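Short-chain dehydrogenase/reductase SDR (Vibrio parahaemolyticus, PDB 3GUY) probably catalyses a nicotinamide-dependent oxidation or reduction, as a member of the short-chain dehydrogenase/reductase family with a Rossmann fold. Local coordinates at residues L56-V62 and S105-V110; V62-E67 and E113-Y118. The protein carries 2 engineered substitutions. All coordinates share one frame; numbering follows the deposited sequence.

Overall arrangement
Following the chain from the N terminus, strand 51-53 runs into the turn at 56-58 and then into helix 59-67. Strand 75-78 follows, and the chain later enters the long helix 93-118. Contact 1 closes the loop from residues 56-62 to 105-110. Contact 2 closes the next one, from 62-67 to 113-118. Their segments alternate along the chain, so the two loops cross and neither nests in the other. They share V62, their centres lie about 10 Å apart, and L56 touches L65 between them. Together they tie helix 59-67, and the turn before it, to helix 93-118 beside the parallel Rossmann sheet. Both helix 93-118 segments have residues that meet the second subunit.

Contact 1: residues L56-V62 and S105-V110; sequences LASHQEV and SSAINV
In the Rossmann fold of this short-chain dehydrogenase/reductase, the turn after strand 51-53 and the first turn of helix 59-67 pack on the middle of helix 93-118. L56 and N109 make the polar link between them. ND2 of N109 donates to the carbonyl O of L56 at 2.9 Å, nearly straight at 168°. The donor lies in the carbonyl plane of L56, and the acceptor lies close to the amide plane of N109. This bond fixes the rotation of the amide and holds the turn against the helix. CG of N109 stands beside its own backbone N (chi1 -74°), which turns the amide toward the turn. The other end of the N109 amide, OD1, rests 3.5 Å from CB of H59.

Apolar contacts flank the amide. On the L56 side, CB of L56 touches CB of S106 at 3.6 Å. Farther out, CD2 of L56 meets CG2 of V110 at 4.1 Å, the two side chains lying at a slant to each other. L56, S106 and V110 also touch H78 of strand 75-78, so this side of the contact faces the sheet. The hydroxyl of S106 has another task: OG bonds to the carbonyl O of N102 in its own helix.

S58 is the N-cap of helix 59-67. OG of S58 accepts from the backbone N of E61 at 3.2 Å. The helix starts next to the turn that N109 grips. H59 and S105 also pack on P93 and I100 of the second subunit, which places the outer part of the contact near the subunit interface. One turn into the helix, V62 meets N109 with both methyls: CG2 of V62 lies 3.9 Å from CB of N109, and CG1 of V62 lies 3.5 Å from the backbone O of N109.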
ATOM      1  N   LEU D  56      23.130 -18.753  -0.058  1.00 29.60           N
ATOM      2  CA  LEU D  56      22.580 -17.878   0.974  1.00 29.61           C
ATOM      3  C   LEU D  56      21.315 -18.465   1.647  1.00 30.05           C
ATOM      4  O   LEU D  56      20.889 -17.982   2.692  1.00 30.17           O
ATOM      5  CB  LEU D  56      22.269 -16.505   0.373  1.00 29.29           C
ATOM      6  CG  LEU D  56      23.507 -15.795  -0.215  1.00 28.92           C
ATOM      7  CD1 LEU D  56      23.117 -14.499  -0.902  1.00 29.76           C
ATOM      8  CD2 LEU D  56      24.578 -15.541   0.842  1.00 30.14           C
ATOM      9  N   ALA D  57      20.737 -19.503   1.053  1.00 29.88           N
ATOM     10  CA  ALA D  57      19.578 -20.196   1.658  1.00 31.87           C
ATOM     11  C   ALA D  57      19.990 -21.019   2.868  1.00 31.82           C
ATOM     12  O   ALA D  57      19.163 -21.508   3.584  1.00 32.50           O
ATOM     13  CB  ALA D  57      18.843 -21.075   0.607  1.00 31.21           C
ATOM     14  N   SER D  58      21.293 -21.126   3.100  1.00 33.24           N
ATOM     15  CA  SER D  58      21.869 -21.830   4.222  1.00 33.54           C
ATOM     16  C   SER D  58      22.294 -20.846   5.271  1.00 33.97           C
ATOM     17  O   SER D  58      23.184 -20.030   5.042  1.00 33.73           O
ATOM     18  CB  SER D  58      23.096 -22.608   3.701  1.00 34.21           C
ATOM     19  OG  SER D  58      23.790 -23.203   4.758  1.00 35.73           O
ATOM     20  N   HIS D  59      21.705 -20.912   6.455  1.00 34.76           N
ATOM     21  CA  HIS D  59      22.098 -19.969   7.477  1.00 35.77           C
ATOM     22  C   HIS D  59      23.543 -20.208   7.941  1.00 35.89           C
ATOM     23  O   HIS D  59      24.245 -19.246   8.296  1.00 36.54           O
ATOM     24  CB  HIS D  59      21.102 -19.893   8.637  1.00 36.06           C
ATOM     25  CG  HIS D  59      21.103 -21.081   9.536  1.00 39.50           C
ATOM     26  ND1 HIS D  59      21.933 -21.182  10.630  1.00 43.93           N
ATOM     27  CD2 HIS D  59      20.346 -22.208   9.529  1.00 42.96           C
ATOM     28  CE1 HIS D  59      21.698 -22.324  11.255  1.00 43.94           C
ATOM     29  NE2 HIS D  59      20.738 -22.963  10.609  1.00 44.21           N
ATOM     30  N   GLN D  60      24.008 -21.456   7.872  1.00 35.76           N
ATOM     31  CA  GLN D  60      25.419 -21.777   8.217  1.00 36.17           C
ATOM     32  C   GLN D  60      26.395 -21.133   7.209  1.00 35.74           C
ATOM     33  O   GLN D  60      27.413 -20.546   7.591  1.00 34.90           O
ATOM     34  CB  GLN D  60      25.636 -23.291   8.289  1.00 36.21           C
ATOM     35  CG  GLN D  60      24.760 -23.998   9.355  1.00 38.91           C
ATOM     36  CD  GLN D  60      23.376 -24.466   8.867  1.00 42.22           C
ATOM     37  OE1 GLN D  60      22.786 -23.924   7.914  1.00 41.80           O
ATOM     38  NE2 GLN D  60      22.843 -25.488   9.546  1.00 44.19           N
ATOM     39  N   GLU D  61      26.083 -21.232   5.925  1.00 35.33           N
ATOM     40  CA  GLU D  61      26.967 -20.647   4.934  1.00 35.39           C
ATOM     41  C   GLU D  61      26.998 -19.102   5.039  1.00 35.13           C
ATOM     42  O   GLU D  61      28.063 -18.486   4.854  1.00 35.08           O
ATOM     43  CB  GLU D  61      26.639 -21.141   3.517  1.00 36.03           C
ATOM     44  CG  GLU D  61      26.946 -22.647   3.314  1.00 37.89           C
ATOM     45  CD  GLU D  61      26.979 -23.100   1.836  1.00 40.47           C
ATOM     46  OE1 GLU D  61      27.351 -22.311   0.928  1.00 40.67           O
ATOM     47  OE2 GLU D  61      26.656 -24.286   1.586  1.00 42.44           O
ATOM     48  N   VAL D  62      25.868 -18.485   5.381  1.00 33.69           N
ATOM     49  CA  VAL D  62      25.804 -17.024   5.544  1.00 33.17           C
ATOM     50  C   VAL D  62      26.580 -16.547   6.792  1.00 33.74           C
ATOM     51  O   VAL D  62      27.262 -15.523   6.768  1.00 33.55           O
ATOM     52  CB  VAL D  62      24.333 -16.534   5.555  1.00 32.48           C
ATOM     53  CG1 VAL D  62      24.228 -15.101   5.996  1.00 31.02           C
ATOM     54  CG2 VAL D  62      23.740 -16.734   4.159  1.00 30.37           C
ATOM     55  N   SER D 105      14.454 -16.744   1.783  1.00 24.78           N
ATOM     56  CA  SER D 105      15.362 -17.322   2.766  1.00 26.18           C
ATOM     57  C   SER D 105      16.695 -16.559   2.707  1.00 26.35           C
ATOM     58  O   SER D 105      17.269 -16.194   3.744  1.00 27.08           O
ATOM     59  CB  SER D 105      15.582 -18.813   2.492  1.00 26.90           C
ATOM     60  OG  SER D 105      14.373 -19.511   2.714  1.00 27.59           O
ATOM     61  N   SER D 106      17.153 -16.300   1.489  1.00 25.84           N
ATOM     62  CA  SER D 106      18.455 -15.668   1.277  1.00 25.49           C
ATOM     63  C   SER D 106      18.443 -14.293   1.902  1.00 24.58           C
ATOM     64  O   SER D 106      19.372 -13.936   2.618  1.00 23.46           O
ATOM     65  CB  SER D 106      18.810 -15.604  -0.202  1.00 25.88           C
ATOM     66  OG  SER D 106      18.090 -14.588  -0.915  1.00 28.63           O
ATOM     67  N   ALA D 107      17.350 -13.547   1.670  1.00 23.41           N
ATOM     68  CA  ALA D 107      17.154 -12.241   2.241  1.00 22.23           C
ATOM     69  C   ALA D 107      17.095 -12.262   3.768  1.00 21.69           C
ATOM     70  O   ALA D 107      17.721 -11.432   4.390  1.00 20.88           O
ATOM     71  CB  ALA D 107      15.901 -11.537   1.662  1.00 21.63           C
ATOM     72  N   ILE D 108      16.377 -13.210   4.358  1.00 20.12           N
ATOM     73  CA  ILE D 108      16.239 -13.291   5.824  1.00 20.72           C
ATOM     74  C   ILE D 108      17.609 -13.628   6.467  1.00 21.07           C
ATOM     75  O   ILE D 108      18.013 -13.027   7.447  1.00 21.09           O
ATOM     76  CB  ILE D 108      15.208 -14.390   6.248  1.00 18.87           C
ATOM     77  CG1 ILE D 108      13.776 -13.929   6.002  1.00 19.94           C
ATOM     78  CG2 ILE D 108      15.378 -14.710   7.727  1.00 22.01           C
ATOM     79  CD1 ILE D 108      12.739 -15.102   6.094  1.00 17.39           C
ATOM     80  N   ASN D 109      18.303 -14.594   5.890  1.00 23.74           N
ATOM     81  CA  ASN D 109      19.621 -15.042   6.422  1.00 24.69           C
ATOM     82  C   ASN D 109      20.659 -13.936   6.334  1.00 25.53           C
ATOM     83  O   ASN D 109      21.322 -13.654   7.312  1.00 25.97           O
ATOM     84  CB  ASN D 109      20.131 -16.238   5.657  1.00 24.68           C
ATOM     85  CG  ASN D 109      19.400 -17.491   6.001  1.00 25.43           C
ATOM     86  OD1 ASN D 109      18.896 -17.647   7.098  1.00 30.58           O
ATOM     87  ND2 ASN D 109      19.334 -18.399   5.055  1.00 21.85           N
ATOM     88  N   VAL D 110      20.751 -13.270   5.190  1.00 25.28           N
ATOM     89  CA  VAL D 110      21.670 -12.109   5.081  1.00 25.32           C
ATOM     90  C   VAL D 110      21.320 -10.963   5.984  1.00 24.93           C
ATOM     91  O   VAL D 110      22.178 -10.508   6.738  1.00 25.32           O
ATOM     92  CB  VAL D 110      21.813 -11.589   3.686  1.00 25.23           C
ATOM     93  CG1 VAL D 110      22.556 -10.222   3.707  1.00 26.31           C
ATOM     94  CG2 VAL D 110      22.550 -12.580   2.852  1.00 26.91           C
TER

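Contact 2: residues V62-E67 and E113-Y118; sequences VEQLFE and ELVKRY
R117 and E67 form the salt bridge that joins helix 59-67 to the end part of helix 93-118. NH2 of R117 donates to OE1 of E67 at 2.8 Å. It meets the anti side of that oxygen, 29° out of the carboxylate plane. A weak second bond runs from NH1 of R117 to the same oxygen. One turn back in its own helix, E113 takes NE of R117 on the anti lone pair of OE2, at 2.7 Å. The bend of the E113 chain at chi2 (69°) brings its carboxylate to NE.

Beside this network, F66 is a knob in a hole made by E113, L114, R117 and Y118. CB of F66 lies over one face of the guanidinium, 3.7 Å from NE of R117. CE1 of F66 meets CD2 of L114 at 3.6 Å, and CD2 of F66 meets CG of E113 at 3.7 Å. CD1 of F66 sits at the edge of the Y118 ring, 3.8 Å from OH of Y118. The helix segments cross at -40°.

One arginine thus serves two carboxylates, which probably offsets the negative charge gathered between the helices and steadies E113 beside the buried phenyl ring.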
ATOM      1  N   VAL D  62      25.868 -18.485   5.381  1.00 33.69           N
ATOM      2  CA  VAL D  62      25.804 -17.024   5.544  1.00 33.17           C
ATOM      3  C   VAL D  62      26.580 -16.547   6.792  1.00 33.74           C
ATOM      4  O   VAL D  62      27.262 -15.523   6.768  1.00 33.55           O
ATOM      5  CB  VAL D  62      24.333 -16.534   5.555  1.00 32.48           C
ATOM      6  CG1 VAL D  62      24.228 -15.101   5.996  1.00 31.02           C
ATOM      7  CG2 VAL D  62      23.740 -16.734   4.159  1.00 30.37           C
ATOM      8  N   GLU D  63      26.493 -17.315   7.865  1.00 34.38           N
ATOM      9  CA  GLU D  63      27.226 -17.022   9.085  1.00 36.50           C
ATOM     10  C   GLU D  63      28.740 -17.131   8.811  1.00 36.02           C
ATOM     11  O   GLU D  63      29.497 -16.286   9.242  1.00 34.95           O
ATOM     12  CB  GLU D  63      26.712 -17.945  10.208  1.00 37.54           C
ATOM     13  CG  GLU D  63      27.557 -18.099  11.469  1.00 42.60           C
ATOM     14  CD  GLU D  63      27.458 -19.549  11.973  1.00 48.23           C
ATOM     15  OE1 GLU D  63      26.394 -19.914  12.529  1.00 51.11           O
ATOM     16  OE2 GLU D  63      28.415 -20.333  11.747  1.00 49.95           O
ATOM     17  N   GLN D  64      29.164 -18.127   8.039  1.00 36.48           N
ATOM     18  CA  GLN D  64      30.595 -18.245   7.664  1.00 37.11           C
ATOM     19  C   GLN D  64      31.067 -17.157   6.707  1.00 37.15           C
ATOM     20  O   GLN D  64      32.235 -16.780   6.729  1.00 36.45           O
ATOM     21  CB  GLN D  64      30.877 -19.573   6.998  1.00 37.08           C
ATOM     22  CG  GLN D  64      30.803 -20.768   7.943  1.00 38.43           C
ATOM     23  CD  GLN D  64      30.400 -22.028   7.212  1.00 41.05           C
ATOM     24  OE1 GLN D  64      30.765 -22.230   6.042  1.00 38.16           O
ATOM     25  NE2 GLN D  64      29.610 -22.875   7.886  1.00 45.20           N
ATOM     26  N   LEU D  65      30.167 -16.687   5.839  1.00 37.29           N
ATOM     27  CA  LEU D  65      30.504 -15.639   4.884  1.00 37.55           C
ATOM     28  C   LEU D  65      30.997 -14.429   5.665  1.00 37.50           C
ATOM     29  O   LEU D  65      32.067 -13.931   5.403  1.00 37.72           O
ATOM     30  CB  LEU D  65      29.302 -15.295   3.942  1.00 37.06           C
ATOM     31  CG  LEU D  65      29.321 -14.005   3.073  1.00 36.95           C
ATOM     32  CD1 LEU D  65      30.371 -14.024   1.932  1.00 34.02           C
ATOM     33  CD2 LEU D  65      27.917 -13.737   2.485  1.00 34.63           C
ATOM     34  N   PHE D  66      30.246 -13.991   6.658  1.00 38.51           N
ATOM     35  CA  PHE D  66      30.611 -12.781   7.359  1.00 39.67           C
ATOM     36  C   PHE D  66      31.717 -12.972   8.383  1.00 41.13           C
ATOM     37  O   PHE D  66      32.460 -12.028   8.648  1.00 40.54           O
ATOM     38  CB  PHE D  66      29.390 -12.108   7.959  1.00 39.97           C
ATOM     39  CG  PHE D  66      28.502 -11.523   6.912  1.00 39.43           C
ATOM     40  CD1 PHE D  66      28.844 -10.344   6.285  1.00 39.39           C
ATOM     41  CD2 PHE D  66      27.384 -12.207   6.478  1.00 41.29           C
ATOM     42  CE1 PHE D  66      28.051  -9.836   5.273  1.00 39.82           C
ATOM     43  CE2 PHE D  66      26.591 -11.695   5.478  1.00 41.10           C
ATOM     44  CZ  PHE D  66      26.934 -10.516   4.874  1.00 40.74           C
ATOM     45  N   GLU D  67      31.827 -14.181   8.930  1.00 42.23           N
ATOM     46  CA  GLU D  67      32.861 -14.481   9.918  1.00 43.53           C
ATOM     47  C   GLU D  67      34.252 -14.297   9.297  1.00 43.56           C
ATOM     48  O   GLU D  67      35.158 -13.775   9.927  1.00 43.82           O
ATOM     49  CB  GLU D  67      32.717 -15.919  10.421  1.00 43.52           C
ATOM     50  CG  GLU D  67      33.626 -16.267  11.599  1.00 45.63           C
ATOM     51  CD  GLU D  67      33.275 -15.503  12.873  1.00 48.39           C
ATOM     52  OE1 GLU D  67      32.071 -15.320  13.155  1.00 49.06           O
ATOM     53  OE2 GLU D  67      34.213 -15.097  13.602  1.00 51.86           O
ATOM     54  N   GLU D 113      21.891 -11.835   9.732  1.00 25.58           N
ATOM     55  CA  GLU D 113      23.306 -11.895  10.073  1.00 27.20           C
ATOM     56  C   GLU D 113      23.905 -10.484  10.156  1.00 28.35           C
ATOM     57  O   GLU D 113      24.695 -10.174  11.095  1.00 28.89           O
ATOM     58  CB  GLU D 113      24.039 -12.752   9.072  1.00 27.97           C
ATOM     59  CG  GLU D 113      25.447 -13.138   9.528  1.00 31.24           C
ATOM     60  CD  GLU D 113      25.448 -14.112  10.704  1.00 35.07           C
ATOM     61  OE1 GLU D 113      24.449 -14.858  10.883  1.00 36.41           O
ATOM     62  OE2 GLU D 113      26.463 -14.152  11.433  1.00 35.91           O
ATOM     63  N   LEU D 114      23.490  -9.607   9.229  1.00 27.72           N
ATOM     64  CA  LEU D 114      23.860  -8.190   9.307  1.00 27.49           C
ATOM     65  C   LEU D 114      23.415  -7.497  10.586  1.00 27.66           C
ATOM     66  O   LEU D 114      24.218  -6.750  11.195  1.00 27.25           O
ATOM     67  CB  LEU D 114      23.404  -7.418   8.052  1.00 26.91           C
ATOM     68  CG  LEU D 114      24.064  -7.904   6.765  1.00 28.40           C
ATOM     69  CD1 LEU D 114      23.423  -7.152   5.566  1.00 23.41           C
ATOM     70  CD2 LEU D 114      25.620  -7.727   6.813  1.00 30.05           C
ATOM     71  N   VAL D 115      22.178  -7.750  11.044  1.00 27.67           N
ATOM     72  CA  VAL D 115      21.672  -7.077  12.238  1.00 28.21           C
ATOM     73  C   VAL D 115      22.321  -7.617  13.498  1.00 29.26           C
ATOM     74  O   VAL D 115      22.592  -6.873  14.432  1.00 30.01           O
ATOM     75  CB  VAL D 115      20.131  -7.160  12.356  1.00 28.07           C
ATOM     76  CG1 VAL D 115      19.648  -6.534  13.621  1.00 26.09           C
ATOM     77  CG2 VAL D 115      19.454  -6.437  11.136  1.00 28.84           C
ATOM     78  N   LYS D 116      22.544  -8.917  13.513  1.00 31.32           N
ATOM     79  CA  LYS D 116      23.247  -9.615  14.601  1.00 33.10           C
ATOM     80  C   LYS D 116      24.631  -8.980  14.810  1.00 33.28           C
ATOM     81  O   LYS D 116      24.954  -8.592  15.913  1.00 34.20           O
ATOM     82  CB  LYS D 116      23.399 -11.113  14.265  1.00 33.20           C
ATOM     83  CG  LYS D 116      23.707 -11.990  15.465  1.00 37.28           C
ATOM     84  CD  LYS D 116      23.579 -13.499  15.136  1.00 40.33           C
ATOM     85  CE  LYS D 116      23.606 -14.360  16.400  1.00 42.06           C
ATOM     86  NZ  LYS D 116      22.213 -14.465  16.968  1.00 44.46           N
ATOM     87  N   ARG D 117      25.388  -8.826  13.737  1.00 33.95           N
ATOM     88  CA  ARG D 117      26.811  -8.455  13.830  1.00 34.44           C
ATOM     89  C   ARG D 117      27.041  -6.942  13.814  1.00 35.02           C
ATOM     90  O   ARG D 117      27.951  -6.445  14.508  1.00 35.67           O
ATOM     91  CB  ARG D 117      27.603  -9.086  12.691  1.00 34.68           C
ATOM     92  CG  ARG D 117      27.779 -10.580  12.783  1.00 35.33           C
ATOM     93  CD  ARG D 117      28.437 -11.081  11.499  1.00 36.45           C
ATOM     94  NE  ARG D 117      28.635 -12.523  11.518  1.00 38.45           N
ATOM     95  CZ  ARG D 117      29.736 -13.169  11.914  1.00 38.97           C
ATOM     96  NH1 ARG D 117      30.810 -12.506  12.317  1.00 37.86           N
ATOM     97  NH2 ARG D 117      29.766 -14.500  11.871  1.00 37.51           N
ATOM     98  N   TYR D 118      26.231  -6.200  13.063  1.00 34.41           N
ATOM     99  CA  TYR D 118      26.584  -4.818  12.715  1.00 34.71           C
ATOM    100  C   TYR D 118      25.509  -3.790  12.974  1.00 34.73           C
ATOM    101  O   TYR D 118      25.575  -2.699  12.427  1.00 35.13           O
ATOM    102  CB  TYR D 118      26.963  -4.725  11.234  1.00 34.84           C
ATOM    103  CG  TYR D 118      27.924  -5.773  10.763  1.00 36.04           C
ATOM    104  CD1 TYR D 118      29.101  -6.064  11.480  1.00 36.33           C
ATOM    105  CD2 TYR D 118      27.680  -6.462   9.576  1.00 35.17           C
ATOM    106  CE1 TYR D 118      29.985  -7.034  11.019  1.00 37.11           C
ATOM    107  CE2 TYR D 118      28.526  -7.425   9.125  1.00 35.77           C
ATOM    108  CZ  TYR D 118      29.688  -7.714   9.837  1.00 38.27           C
ATOM    109  OH  TYR D 118      30.506  -8.682   9.333  1.00 35.09           O
TER